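Local coordinates for PUA domain-containing protein (Aeropyrum pernix, PDB 2CX1) that is not characterised in detail but, carrying a PUA domain, probably binds RNA and may take part in translation initiation, at residues Glu28-Tyr33 against Gly74-Thr79; Ala43-Val48 against Glu58-Asp63; Phe123-Val128 against Val144-Ser149; Pro139-Val144 against Val165-Arg170. All coordinates share one frame; numbering follows the deposited sequence.

Contact 1 (Glu28-Tyr33 against Gly74-Thr79)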
loop_
_atom_site.group_PDB
_atom_site.type_symbol
_atom_site.label_atom_id
_atom_site.label_comp_id
_atom_site.label_asym_id
_atom_site.label_seq_id
_atom_site.Cartn_x
_atom_site.Cartn_y
_atom_site.Cartn_z
ATOM N N GLU A 28 -9.727 -12.022 -8.651
ATOM C CA GLU A 28 -8.825 -13.120 -8.969
ATOM C C GLU A 28 -7.376 -12.637 -8.886
ATOM O O GLU A 28 -6.467 -13.414 -8.542
ATOM C CB GLU A 28 -9.109 -13.648 -10.371
ATOM C CG GLU A 28 -10.350 -14.466 -10.454
ATOM C CD GLU A 28 -10.074 -15.897 -10.020
ATOM O OE1 GLU A 28 -9.849 -16.159 -8.803
ATOM O OE2 GLU A 28 -10.056 -16.783 -10.920
ATOM N N ARG A 29 -7.141 -11.371 -9.214
ATOM C CA ARG A 29 -5.744 -10.867 -9.135
ATOM C C ARG A 29 -5.283 -10.593 -7.686
ATOM O O ARG A 29 -4.083 -10.596 -7.407
ATOM C CB ARG A 29 -5.596 -9.601 -9.971
ATOM C CG ARG A 29 -5.649 -9.928 -11.416
ATOM C CD ARG A 29 -5.724 -8.678 -12.212
ATOM N NE ARG A 29 -4.442 -7.983 -12.164
ATOM C CZ ARG A 29 -4.258 -6.746 -12.614
ATOM N NH1 ARG A 29 -5.290 -6.098 -13.134
ATOM N NH2 ARG A 29 -3.049 -6.158 -12.570
ATOM N N LEU A 30 -6.229 -10.356 -6.787
ATOM C CA LEU A 30 -5.902 -10.095 -5.377
ATOM C C LEU A 30 -5.719 -11.376 -4.544
ATOM O O LEU A 30 -4.849 -11.442 -3.632
ATOM C CB LEU A 30 -7.008 -9.254 -4.729
ATOM C CG LEU A 30 -7.381 -7.831 -5.217
ATOM C CD1 LEU A 30 -8.621 -7.269 -4.440
ATOM C CD2 LEU A 30 -6.192 -6.937 -4.929
ATOM N N LYS A 31 -6.513 -12.403 -4.845
ATOM C CA LYS A 31 -6.482 -13.617 -4.017
ATOM C C LYS A 31 -5.135 -14.263 -3.742
ATOM O O LYS A 31 -4.868 -14.661 -2.618
ATOM C CB LYS A 31 -7.432 -14.692 -4.600
ATOM C CG LYS A 31 -8.907 -14.381 -4.333
ATOM C CD LYS A 31 -9.865 -15.342 -5.068
ATOM C CE LYS A 31 -11.318 -14.838 -5.020
ATOM N NZ LYS A 31 -12.224 -15.745 -5.796
ATOM N N PRO A 32 -4.257 -14.333 -4.745
ATOM C CA PRO A 32 -2.955 -14.967 -4.542
ATOM C C PRO A 32 -2.041 -14.245 -3.583
ATOM O O PRO A 32 -1.173 -14.871 -3.002
ATOM C CB PRO A 32 -2.346 -14.966 -5.933
ATOM C CG PRO A 32 -3.509 -14.898 -6.852
ATOM C CD PRO A 32 -4.384 -13.892 -6.145
ATOM N N TYR A 33 -2.273 -12.946 -3.395
ATOM C CA TYR A 33 -1.354 -12.103 -2.610
ATOM C C TYR A 33 -1.706 -11.579 -1.236
ATOM O O TYR A 33 -0.865 -10.966 -0.582
ATOM C CB TYR A 33 -1.017 -10.944 -3.507
ATOM C CG TYR A 33 -0.524 -11.449 -4.830
ATOM C CD1 TYR A 33 0.728 -12.095 -4.920
ATOM C CD2 TYR A 33 -1.272 -11.264 -6.005
ATOM C CE1 TYR A 33 1.222 -12.521 -6.160
ATOM C CE2 TYR A 33 -0.783 -11.690 -7.266
ATOM C CZ TYR A 33 0.465 -12.310 -7.334
ATOM O OH TYR A 33 1.004 -12.677 -8.566
ATOM N N GLY A 74 2.876 -5.464 -12.358
ATOM C CA GLY A 74 1.583 -6.022 -12.738
ATOM C C GLY A 74 0.687 -6.504 -11.599
ATOM O O GLY A 74 -0.383 -7.113 -11.835
ATOM N N ARG A 75 1.108 -6.274 -10.350
ATOM C CA ARG A 75 0.278 -6.685 -9.227
ATOM C C ARG A 75 -0.462 -5.485 -8.699
ATOM O O ARG A 75 -0.030 -4.362 -8.861
ATOM C CB ARG A 75 1.105 -7.255 -8.088
ATOM C CG ARG A 75 1.856 -8.506 -8.476
ATOM C CD ARG A 75 2.298 -9.256 -7.183
ATOM N NE ARG A 75 3.319 -8.493 -6.439
ATOM C CZ ARG A 75 3.889 -8.936 -5.319
ATOM N NH1 ARG A 75 3.521 -10.125 -4.800
ATOM N NH2 ARG A 75 4.859 -8.223 -4.763
ATOM N N ILE A 76 -1.558 -5.751 -8.030
ATOM C CA ILE A 76 -2.395 -4.696 -7.402
ATOM C C ILE A 76 -2.005 -4.573 -5.886
ATOM O O ILE A 76 -1.970 -5.589 -5.132
ATOM C CB ILE A 76 -3.857 -5.120 -7.475
ATOM C CG1 ILE A 76 -4.228 -5.307 -8.930
ATOM C CG2 ILE A 76 -4.742 -4.113 -6.760
ATOM C CD1 ILE A 76 -4.924 -4.188 -9.559
ATOM N N TYR A 77 -1.730 -3.338 -5.468
ATOM C CA TYR A 77 -1.303 -2.998 -4.105
ATOM C C TYR A 77 -2.297 -2.064 -3.436
ATOM O O TYR A 77 -3.022 -1.344 -4.114
ATOM C CB TYR A 77 0.032 -2.214 -4.176
ATOM C CG TYR A 77 1.219 -3.036 -4.550
ATOM C CD1 TYR A 77 2.083 -3.489 -3.573
ATOM C CD2 TYR A 77 1.461 -3.388 -5.876
ATOM C CE1 TYR A 77 3.194 -4.309 -3.917
ATOM C CE2 TYR A 77 2.563 -4.193 -6.229
ATOM C CZ TYR A 77 3.432 -4.650 -5.236
ATOM O OH TYR A 77 4.546 -5.390 -5.572
ATOM N N PRO A 78 -2.327 -2.057 -2.095
ATOM C CA PRO A 78 -3.253 -1.138 -1.412
ATOM C C PRO A 78 -2.559 0.215 -1.166
ATOM O O PRO A 78 -1.341 0.277 -0.995
ATOM C CB PRO A 78 -3.499 -1.814 -0.070
ATOM C CG PRO A 78 -2.087 -2.506 0.196
ATOM C CD PRO A 78 -1.744 -3.062 -1.165
ATOM N N THR A 79 -3.353 1.282 -1.114
ATOM C CA THR A 79 -2.829 2.593 -0.755
ATOM C C THR A 79 -2.835 2.572 0.774
ATOM O O THR A 79 -3.492 1.677 1.416
ATOM C CB THR A 79 -3.823 3.709 -1.148
ATOM O OG1 THR A 79 -5.127 3.377 -0.586
ATOM C CG2 THR A 79 -3.894 3.833 -2.683
HETATM O O HOH W 1 -2.353 -8.527 -8.341
HETATM O O HOH W 2 -2.220 -9.104 -10.904
#
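Arg-29 reaches from the last turn of helix 20-30 to the chain around Ile-76. CB, CG and CD carry it off the helix, and a bend about the CG-CD bond (chi3 71°) swings the guanidinium across the Ile-76 side chain at about a right angle. NE gives its proton to a water, 2.8 Å away, which donates in turn to Gly-74 O. CZ lies over Ile-76 CG1, so one guanidinium face rests on aliphatic carbon, and NH1 is nearest Ile-76 CD1. At the tip, NH2 donates to Gly-74 O at 2.9 Å; the oxygen lies in the guanidinium plane, whereas NH2 stands above the carbonyl plane of Gly-74. NH2 also forms a salt bridge with Glu-70. A second water joins Arg-29 O to Ile-76 N.

Deeper in, Leu-30 CD2 meets Ile-76 CG2 at 3.7 Å. On the other flank Arg-75 CD sits over a face of the Tyr-33 ring, 3.7 Å from its centroid, while Pro-32 CB covers the opposite face. The guanidinium of Arg-75 stands almost perpendicular to that ring and points NH2 at Tyr-77 OH and at Gly-126 O of the PUA domain. This is helix-on-sheet packing in the N-terminal pre-PUA domain, with the C-terminal part of helix 20-30 set against the edge strand 76-78.

Contact 2 (Ala43-Val48 against Glu58-Asp63); sequences ADLRLV and EIITVD
Arg-46 and Thr-61 form a hydrogen-bonded pair in an antiparallel beta hairpin, made by strands 45-51 and 56-62 at the middle of the six-stranded sheet of the pre-PUA domain. Backbone bonds in both directions tie this pair, and again Val-48 with Ile-59; the shortest is Thr-61 N to Arg-46 O, 2.7 Å.

Packing is close at two places, one on each face of the hairpin. On one, Leu-45 and Val-62 run side by side, with CD1 of the leucine 3.8 Å from CG2 of the valine, and Phe-39 covers both. Ala-43 CB extends this apolar patch by touching Val-62 CG1, and Leu-26 of helix 20-30 presses on Leu-45 and Ile-60. On the other face Val-48 CG2 meets Thr-61 CG2 at 3.6 Å, the two side chains crossing at roughly a right angle. The Thr-61 torsion (chi1 57°) sets CG2 anti to the carbonyl carbon for this contact and leaves OG1 for a water.

Toward solvent the contact thins. Leu-47 CD1 is 4.1 Å from Ile-60 CG1, and Glu-58 crosses the end of the leucine, placing OE1 3.6 Å from CD1 in a contact of carboxylate with methyl. At the other end of the paired segments the exposed Asp-44 and Asp-63 are held by one backbone bond, Asp-63 N to Asp-44 O, and one from the carboxylate of Asp-63, whose OD1 accepts from Asp-44 N at 2.9 Å, met from above the carboxylate plane. Beside this pair one water donates to Asp-44 O and lies 2.6 Å from Thr-61 OG1.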
loop_
_atom_site.group_PDB
_atom_site.type_symbol
_atom_site.label_atom_id
_atom_site.label_comp_id
_atom_site.label_asym_id
_atom_site.label_seq_id
_atom_site.Cartn_x
_atom_site.Cartn_y
_atom_site.Cartn_z
ATOM N N ALA A 43 -19.742 -3.757 -1.949
ATOM C CA ALA A 43 -18.986 -2.490 -2.050
ATOM C C ALA A 43 -18.995 -1.975 -3.511
ATOM O O ALA A 43 -18.876 -2.739 -4.431
ATOM C CB ALA A 43 -17.539 -2.722 -1.584
ATOM N N ASP A 44 -19.139 -0.672 -3.694
ATOM C CA ASP A 44 -19.151 -0.046 -5.004
ATOM C C ASP A 44 -17.684 0.185 -5.456
ATOM O O ASP A 44 -16.933 0.963 -4.827
ATOM C CB ASP A 44 -19.891 1.280 -4.887
ATOM C CG ASP A 44 -19.955 2.053 -6.195
ATOM O OD1 ASP A 44 -19.663 1.471 -7.254
ATOM O OD2 ASP A 44 -20.308 3.255 -6.178
ATOM N N LEU A 45 -17.297 -0.489 -6.532
ATOM C CA LEU A 45 -15.936 -0.352 -7.065
ATOM C C LEU A 45 -15.889 0.513 -8.325
ATOM O O LEU A 45 -16.633 0.268 -9.304
ATOM C CB LEU A 45 -15.347 -1.724 -7.376
ATOM C CG LEU A 45 -14.479 -2.491 -6.367
ATOM C CD1 LEU A 45 -14.959 -2.332 -4.968
ATOM C CD2 LEU A 45 -14.479 -3.941 -6.811
ATOM N N ARG A 46 -14.991 1.506 -8.320
ATOM C CA ARG A 46 -14.855 2.394 -9.466
ATOM C C ARG A 46 -13.385 2.624 -9.788
ATOM O O ARG A 46 -12.532 2.508 -8.904
ATOM C CB ARG A 46 -15.509 3.741 -9.162
ATOM C CG ARG A 46 -17.014 3.633 -8.874
ATOM C CD ARG A 46 -17.585 4.975 -8.402
ATOM N NE ARG A 46 -17.473 6.009 -9.418
ATOM C CZ ARG A 46 -18.280 6.097 -10.475
ATOM N NH1 ARG A 46 -19.270 5.209 -10.638
ATOM N NH2 ARG A 46 -18.079 7.043 -11.393
ATOM N N LEU A 47 -13.120 2.900 -11.064
ATOM C CA LEU A 47 -11.775 3.200 -11.569
ATOM C C LEU A 47 -11.722 4.721 -11.774
ATOM O O LEU A 47 -12.569 5.353 -12.469
ATOM C CB LEU A 47 -11.527 2.504 -12.901
ATOM C CG LEU A 47 -10.148 2.604 -13.568
ATOM C CD1 LEU A 47 -9.092 1.936 -12.671
ATOM C CD2 LEU A 47 -10.221 1.887 -14.901
ATOM N N VAL A 48 -10.743 5.335 -11.128
ATOM C CA VAL A 48 -10.590 6.776 -11.260
ATOM C C VAL A 48 -9.245 7.032 -11.935
ATOM O O VAL A 48 -8.222 6.561 -11.428
ATOM C CB VAL A 48 -10.577 7.445 -9.868
ATOM C CG1 VAL A 48 -10.404 8.899 -10.016
ATOM C CG2 VAL A 48 -11.888 7.095 -9.075
ATOM N N GLU A 58 -4.037 5.860 -11.870
ATOM C CA GLU A 58 -5.343 5.177 -11.938
ATOM C C GLU A 58 -5.477 4.571 -10.583
ATOM O O GLU A 58 -4.546 3.890 -10.136
ATOM C CB GLU A 58 -5.326 4.053 -12.935
ATOM C CG GLU A 58 -5.407 4.537 -14.339
ATOM C CD GLU A 58 -5.643 3.390 -15.300
ATOM O OE1 GLU A 58 -6.392 2.456 -14.960
ATOM O OE2 GLU A 58 -5.082 3.441 -16.396
ATOM N N ILE A 59 -6.609 4.804 -9.927
ATOM C CA ILE A 59 -6.841 4.299 -8.586
ATOM C C ILE A 59 -8.222 3.604 -8.557
ATOM O O ILE A 59 -9.157 4.155 -9.077
ATOM C CB ILE A 59 -6.908 5.463 -7.587
ATOM C CG1 ILE A 59 -5.500 6.102 -7.459
ATOM C CG2 ILE A 59 -7.335 4.963 -6.208
ATOM C CD1 ILE A 59 -5.600 7.436 -6.687
ATOM N N ILE A 60 -8.328 2.419 -7.959
ATOM C CA ILE A 60 -9.644 1.782 -7.841
ATOM C C ILE A 60 -10.208 2.241 -6.499
ATOM O O ILE A 60 -9.534 2.076 -5.457
ATOM C CB ILE A 60 -9.495 0.269 -7.806
ATOM C CG1 ILE A 60 -9.068 -0.213 -9.203
ATOM C CG2 ILE A 60 -10.838 -0.388 -7.361
ATOM C CD1 ILE A 60 -8.703 -1.739 -9.218
ATOM N N THR A 61 -11.408 2.832 -6.495
ATOM C CA THR A 61 -12.017 3.259 -5.248
ATOM C C THR A 61 -12.992 2.225 -4.786
ATOM O O THR A 61 -13.577 1.500 -5.595
ATOM C CB THR A 61 -12.754 4.646 -5.365
ATOM O OG1 THR A 61 -13.752 4.571 -6.397
ATOM C CG2 THR A 61 -11.735 5.784 -5.690
ATOM N N VAL A 62 -13.147 2.146 -3.468
ATOM C CA VAL A 62 -14.041 1.168 -2.850
ATOM C C VAL A 62 -14.970 1.993 -1.990
ATOM O O VAL A 62 -14.553 2.553 -0.978
ATOM C CB VAL A 62 -13.255 0.141 -1.994
ATOM C CG1 VAL A 62 -14.263 -0.844 -1.309
ATOM C CG2 VAL A 62 -12.305 -0.653 -2.886
ATOM N N ASP A 63 -16.229 2.090 -2.419
ATOM C CA ASP A 63 -17.195 2.959 -1.722
ATOM C C ASP A 63 -16.610 4.373 -1.575
ATOM O O ASP A 63 -16.752 5.032 -0.537
ATOM C CB ASP A 63 -17.574 2.384 -0.347
ATOM C CG ASP A 63 -18.477 1.190 -0.476
ATOM O OD1 ASP A 63 -19.204 1.160 -1.477
ATOM O OD2 ASP A 63 -18.470 0.291 0.375
HETATM O O HOH W 3 -15.914 3.644 -5.205
#

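Contact 3 (Phe123-Val128 against Val144-Ser149)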
loop_
_atom_site.group_PDB
_atom_site.type_symbol
_atom_site.label_atom_id
_atom_site.label_comp_id
_atom_site.label_asym_id
_atom_site.label_seq_id
_atom_site.Cartn_x
_atom_site.Cartn_y
_atom_site.Cartn_z
ATOM N N PHE A 123 4.754 -14.632 5.700
ATOM C CA PHE A 123 4.906 -14.291 4.314
ATOM C C PHE A 123 6.287 -14.730 3.861
ATOM O O PHE A 123 7.168 -15.060 4.678
ATOM C CB PHE A 123 4.736 -12.777 4.131
ATOM C CG PHE A 123 5.612 -11.944 5.038
ATOM C CD1 PHE A 123 6.929 -11.650 4.687
ATOM C CD2 PHE A 123 5.113 -11.446 6.232
ATOM C CE1 PHE A 123 7.736 -10.854 5.526
ATOM C CE2 PHE A 123 5.893 -10.663 7.073
ATOM C CZ PHE A 123 7.216 -10.361 6.717
ATOM N N THR A 124 6.468 -14.737 2.550
ATOM C CA THR A 124 7.720 -15.143 1.954
ATOM C C THR A 124 8.293 -13.988 1.126
ATOM O O THR A 124 7.594 -13.025 0.844
ATOM C CB THR A 124 7.489 -16.379 1.027
ATOM O OG1 THR A 124 6.510 -16.065 0.043
ATOM C CG2 THR A 124 6.915 -17.539 1.825
ATOM N N ARG A 125 9.576 -14.078 0.789
ATOM C CA ARG A 125 10.235 -13.104 -0.076
ATOM C C ARG A 125 9.300 -12.853 -1.274
ATOM O O ARG A 125 8.810 -13.816 -1.859
ATOM C CB ARG A 125 11.536 -13.687 -0.625
ATOM C CG ARG A 125 12.260 -12.747 -1.574
ATOM C CD ARG A 125 13.652 -13.242 -1.898
ATOM N NE ARG A 125 14.526 -12.134 -2.302
ATOM C CZ ARG A 125 14.257 -11.272 -3.288
ATOM N NH1 ARG A 125 13.123 -11.379 -3.979
ATOM N NH2 ARG A 125 15.129 -10.321 -3.608
ATOM N N GLY A 126 9.054 -11.581 -1.607
ATOM C CA GLY A 126 8.209 -11.254 -2.757
ATOM C C GLY A 126 6.763 -10.917 -2.431
ATOM O O GLY A 126 6.066 -10.365 -3.326
ATOM N N ASP A 127 6.300 -11.263 -1.215
ATOM C CA ASP A 127 4.922 -10.964 -0.814
ATOM C C ASP A 127 4.758 -9.486 -0.490
ATOM O O ASP A 127 5.771 -8.806 -0.127
ATOM C CB ASP A 127 4.522 -11.725 0.439
ATOM C CG ASP A 127 4.052 -13.158 0.146
ATOM O OD1 ASP A 127 3.538 -13.395 -0.955
ATOM O OD2 ASP A 127 4.162 -14.013 1.048
ATOM N N VAL A 128 3.510 -9.017 -0.610
ATOM C CA VAL A 128 3.143 -7.642 -0.299
ATOM C C VAL A 128 2.966 -7.536 1.197
ATOM O O VAL A 128 2.250 -8.351 1.804
ATOM C CB VAL A 128 1.791 -7.272 -0.993
ATOM C CG1 VAL A 128 1.338 -5.885 -0.551
ATOM C CG2 VAL A 128 1.965 -7.323 -2.526
ATOM N N VAL A 144 7.341 -4.636 -0.817
ATOM C CA VAL A 144 7.593 -6.034 -1.086
ATOM C C VAL A 144 8.605 -6.625 -0.135
ATOM O O VAL A 144 9.720 -6.065 0.020
ATOM C CB VAL A 144 8.117 -6.131 -2.524
ATOM C CG1 VAL A 144 8.416 -7.632 -2.908
ATOM C CG2 VAL A 144 7.033 -5.570 -3.504
ATOM N N ALA A 145 8.269 -7.759 0.472
ATOM C CA ALA A 145 9.241 -8.398 1.383
ATOM C C ALA A 145 10.504 -8.833 0.655
ATOM O O ALA A 145 10.414 -9.486 -0.359
ATOM C CB ALA A 145 8.596 -9.626 2.083
ATOM N N GLU A 146 11.679 -8.469 1.176
ATOM C CA GLU A 146 12.926 -8.905 0.581
ATOM C C GLU A 146 13.375 -10.267 1.172
ATOM O O GLU A 146 14.230 -10.933 0.599
ATOM C CB GLU A 146 14.011 -7.900 0.859
ATOM C CG GLU A 146 13.869 -6.602 0.151
ATOM C CD GLU A 146 14.422 -6.655 -1.269
ATOM O OE1 GLU A 146 15.213 -7.564 -1.561
ATOM O OE2 GLU A 146 14.091 -5.787 -2.090
ATOM N N VAL A 147 12.806 -10.657 2.311
ATOM C CA VAL A 147 13.143 -11.902 2.972
ATOM C C VAL A 147 11.877 -12.529 3.539
ATOM O O VAL A 147 10.891 -11.824 3.764
ATOM C CB VAL A 147 14.122 -11.681 4.141
ATOM C CG1 VAL A 147 15.538 -11.317 3.576
ATOM C CG2 VAL A 147 13.552 -10.637 5.100
ATOM N N ASP A 148 11.909 -13.827 3.807
ATOM C CA ASP A 148 10.739 -14.501 4.365
ATOM C C ASP A 148 10.496 -14.009 5.789
ATOM O O ASP A 148 11.423 -13.583 6.475
ATOM C CB ASP A 148 10.930 -16.034 4.477
ATOM C CG ASP A 148 11.041 -16.754 3.129
ATOM O OD1 ASP A 148 11.378 -17.961 3.211
ATOM O OD2 ASP A 148 10.814 -16.185 2.022
ATOM N N SER A 149 9.276 -14.126 6.281
ATOM C CA SER A 149 8.994 -13.662 7.630
ATOM C C SER A 149 9.821 -14.422 8.674
ATOM O O SER A 149 10.308 -13.827 9.650
ATOM C CB SER A 149 7.491 -13.812 7.960
ATOM O OG SER A 149 7.086 -15.143 7.780
#
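Asp-148 OD2 takes the shortest polar bond here, accepting from Arg-125 N at 2.7 Å through its anti lone pair, nearly straight at the hydrogen (168°). Asp-148 occupies the N-cap position of helix 149-158, yet its carboxylate makes no capping bond and is spent on the neighbouring loop. That loop is a type II turn from Thr-124 to Asp-127, and Asp-127 OD2 braces it from within: Thr-124 N and OG1 both donate to this oxygen from the same face of the carboxylate. Gly-126 fits the turn, since a CB there would jam against the preceding carbonyl oxygen. Beyond it, Gly-126 N donates to Ala-145 O, and Ala-145 N to Asp-127 O, where strands 128-133 and 138-145 of the PUA domain begin and end their antiparallel pairing.

Ser-149 N closes the other flank by donating to Phe-123 O at 2.8 Å, from above the carbonyl plane. With CG set between the backbone N and the carbonyl carbon (chi1 52°), the Phe-123 ring turns one face to Ser-149 CB, which stands almost over its centre at 3.5 Å. CD1 of the ring touches Ala-145 CB at 3.7 Å. Val-147 O, buried without a polar partner, faces the ring edge. Replacing Phe-123 by an alanine would probably leave Ser-149 CB and Ala-145 CB without the ring they pack on, opening a gap between them. Outside, Arg-125 NH2 lies 3.4 Å from Glu-146 OE1, a salt bridge of charge alone because no N-H points at the oxygen; OE2 makes a salt bridge with Arg-163.

Contact 4 (Pro139-Val144 against Val165-Arg170); sequences PVMVGV and VRRVHR
Val-142 O accepts two backbone protons at once, from Val-168 N at 2.9 Å and from His-169 N at 3.0 Å, because Val-168 and His-169 both face Val-142 in a classic beta bulge. The antiparallel register slips by one residue here, and the strand turns a corner at Val-168 and His-169. Gly-143 sits where the strands close up: its CA is 3.1 Å from Arg-166 O, and a side chain on it would strike that oxygen.

Val-142 N also donates to His-169 O within the bulge, and beyond it Val-144 and Arg-166 exchange two bonds. Strands 138-145 and 163-170 are neighbours in the mixed sheet of the PUA domain, whose fold is a pseudo-barrel. His-169 faces the pre-PUA side, its NE2 hydrogen-bonded to Leu-80 N.

Met-141, a selenomethionine, holds CG opposite its backbone N (chi1 179°) and then bends at chi2 and chi3, so that CE lies 3.6 Å from Val-165 CG1 and CG meets Arg-167 CG. On the other face Arg-166 runs alongside Val-144, one face of its guanidinium lying over CB and CG2, toward the rim, with NH2 3.7 Å from CG1; NE makes a weak, long ion pair with Glu-146. A serine in place of Arg-166 would probably strip one side of Val-144 of its cover and take that weak partner from Glu-146, leaving it Arg-163. From the corner Val-168 CG2 comes to 3.9 Å from Val-144 CG2.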
loop_
_atom_site.group_PDB
_atom_site.type_symbol
_atom_site.label_atom_id
_atom_site.label_comp_id
_atom_site.label_asym_id
_atom_site.label_seq_id
_atom_site.Cartn_x
_atom_site.Cartn_y
_atom_site.Cartn_z
ATOM N N PRO A 139 0.307 2.799 9.633
ATOM C CA PRO A 139 1.017 2.266 8.460
ATOM C C PRO A 139 1.812 3.405 7.771
ATOM O O PRO A 139 1.287 4.490 7.543
ATOM C CB PRO A 139 -0.134 1.765 7.542
ATOM C CG PRO A 139 -1.242 1.513 8.496
ATOM C CD PRO A 139 -1.155 2.687 9.450
ATOM N N VAL A 140 3.082 3.209 7.455
ATOM C CA VAL A 140 3.796 4.302 6.791
ATOM C C VAL A 140 4.249 3.937 5.374
ATOM O O VAL A 140 4.605 4.791 4.560
ATOM C CB VAL A 140 5.029 4.734 7.648
ATOM C CG1 VAL A 140 4.567 5.279 9.000
ATOM C CG2 VAL A 140 5.887 3.514 7.932
HETATM N N MSE A 141 4.248 2.658 5.064
HETATM C CA MSE A 141 4.731 2.237 3.763
HETATM C C MSE A 141 4.173 0.861 3.414
HETATM O O MSE A 141 3.860 0.051 4.317
HETATM C CB MSE A 141 6.296 2.134 3.824
HETATM C CG MSE A 141 6.944 1.677 2.508
HETATM SE SE MSE A 141 7.295 -0.248 2.477
HETATM C CE MSE A 141 8.937 -0.312 3.542
ATOM N N VAL A 142 3.995 0.652 2.095
ATOM C CA VAL A 142 3.510 -0.586 1.539
ATOM C C VAL A 142 4.590 -1.010 0.556
ATOM O O VAL A 142 5.085 -0.192 -0.200
ATOM C CB VAL A 142 2.136 -0.389 0.856
ATOM C CG1 VAL A 142 1.833 -1.595 -0.026
ATOM C CG2 VAL A 142 1.069 -0.234 1.971
ATOM N N GLY A 143 4.963 -2.285 0.602
ATOM C CA GLY A 143 6.019 -2.731 -0.282
ATOM C C GLY A 143 6.158 -4.240 -0.406
ATOM O O GLY A 143 5.249 -5.020 -0.080
ATOM N N VAL A 144 7.341 -4.636 -0.817
ATOM C CA VAL A 144 7.593 -6.034 -1.086
ATOM C C VAL A 144 8.605 -6.625 -0.135
ATOM O O VAL A 144 9.720 -6.065 0.020
ATOM C CB VAL A 144 8.117 -6.131 -2.524
ATOM C CG1 VAL A 144 8.416 -7.632 -2.908
ATOM C CG2 VAL A 144 7.033 -5.570 -3.504
ATOM N N VAL A 165 12.353 -4.594 3.422
ATOM C CA VAL A 165 11.158 -4.433 2.568
ATOM C C VAL A 165 11.441 -3.369 1.556
ATOM O O VAL A 165 11.948 -2.281 1.921
ATOM C CB VAL A 165 9.918 -3.972 3.434
ATOM C CG1 VAL A 165 8.644 -3.791 2.491
ATOM C CG2 VAL A 165 9.584 -5.120 4.478
ATOM N N ARG A 166 11.192 -3.683 0.302
ATOM C CA ARG A 166 11.397 -2.717 -0.768
ATOM C C ARG A 166 10.144 -1.828 -0.912
ATOM O O ARG A 166 8.988 -2.310 -1.104
ATOM C CB ARG A 166 11.673 -3.439 -2.076
ATOM C CG ARG A 166 11.767 -2.489 -3.258
ATOM C CD ARG A 166 12.262 -3.228 -4.511
ATOM N NE ARG A 166 11.608 -4.506 -4.799
ATOM C CZ ARG A 166 10.457 -4.631 -5.428
ATOM N NH1 ARG A 166 9.791 -3.554 -5.829
ATOM N NH2 ARG A 166 10.002 -5.830 -5.736
ATOM N N ARG A 167 10.352 -0.528 -0.794
ATOM C CA ARG A 167 9.227 0.421 -0.829
ATOM C C ARG A 167 8.517 0.532 -2.159
ATOM O O ARG A 167 9.157 0.641 -3.191
ATOM C CB ARG A 167 9.718 1.826 -0.417
ATOM C CG ARG A 167 8.670 2.924 -0.584
ATOM C CD ARG A 167 8.929 3.781 -1.851
ATOM N NE ARG A 167 10.288 4.308 -1.893
ATOM C CZ ARG A 167 11.158 4.019 -2.868
ATOM N NH1 ARG A 167 10.811 3.227 -3.856
ATOM N NH2 ARG A 167 12.395 4.527 -2.874
ATOM N N VAL A 168 7.180 0.492 -2.132
ATOM C CA VAL A 168 6.414 0.679 -3.354
ATOM C C VAL A 168 5.612 1.983 -3.226
ATOM O O VAL A 168 5.611 2.834 -4.145
ATOM C CB VAL A 168 5.439 -0.514 -3.608
ATOM C CG1 VAL A 168 4.384 -0.112 -4.681
ATOM C CG2 VAL A 168 6.286 -1.772 -4.084
ATOM N N HIS A 169 4.959 2.150 -2.076
ATOM C CA HIS A 169 4.111 3.338 -1.815
ATOM C C HIS A 169 4.348 3.726 -0.348
ATOM O O HIS A 169 4.517 2.857 0.521
ATOM C CB HIS A 169 2.597 2.917 -2.068
ATOM C CG HIS A 169 1.574 3.845 -1.498
ATOM N ND1 HIS A 169 1.498 5.196 -1.818
ATOM C CD2 HIS A 169 0.539 3.595 -0.650
ATOM C CE1 HIS A 169 0.453 5.726 -1.195
ATOM N NE2 HIS A 169 -0.138 4.781 -0.478
ATOM N N ARG A 170 4.384 5.024 -0.061
ATOM C CA ARG A 170 4.625 5.464 1.302
ATOM C C ARG A 170 3.962 6.801 1.588
ATOM O O ARG A 170 3.611 7.590 0.688
ATOM C CB ARG A 170 6.137 5.545 1.579
ATOM C CG ARG A 170 6.967 6.412 0.563
ATOM C CD ARG A 170 6.896 7.939 0.839
ATOM N NE ARG A 170 7.704 8.699 -0.115
ATOM C CZ ARG A 170 7.896 10.008 -0.066
ATOM N NH1 ARG A 170 7.356 10.729 0.926
ATOM N NH2 ARG A 170 8.550 10.607 -1.061
#

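How the contacts relate
Contacts 1 and 2 belong to the N-terminal pre-PUA domain and contacts 3 and 4 to the PUA domain that follows. Contact 2 is nested along the chain in the loop that contact 1 closes, and both reach one antiparallel sheet, their centres about 14 Å apart. Contacts 3 and 4 interleave in sequence, share Val-144 on strand 138-145 and lie about 12 Å apart between centres. Contact 1 touches both of them through the 74-79 segment, where Tyr-77 packs on Val-144 and Val-128 and Thr-79 meets His-169, joining the two domains. Contact 2 stays remote, its centre about 27 Å from that of contact 3.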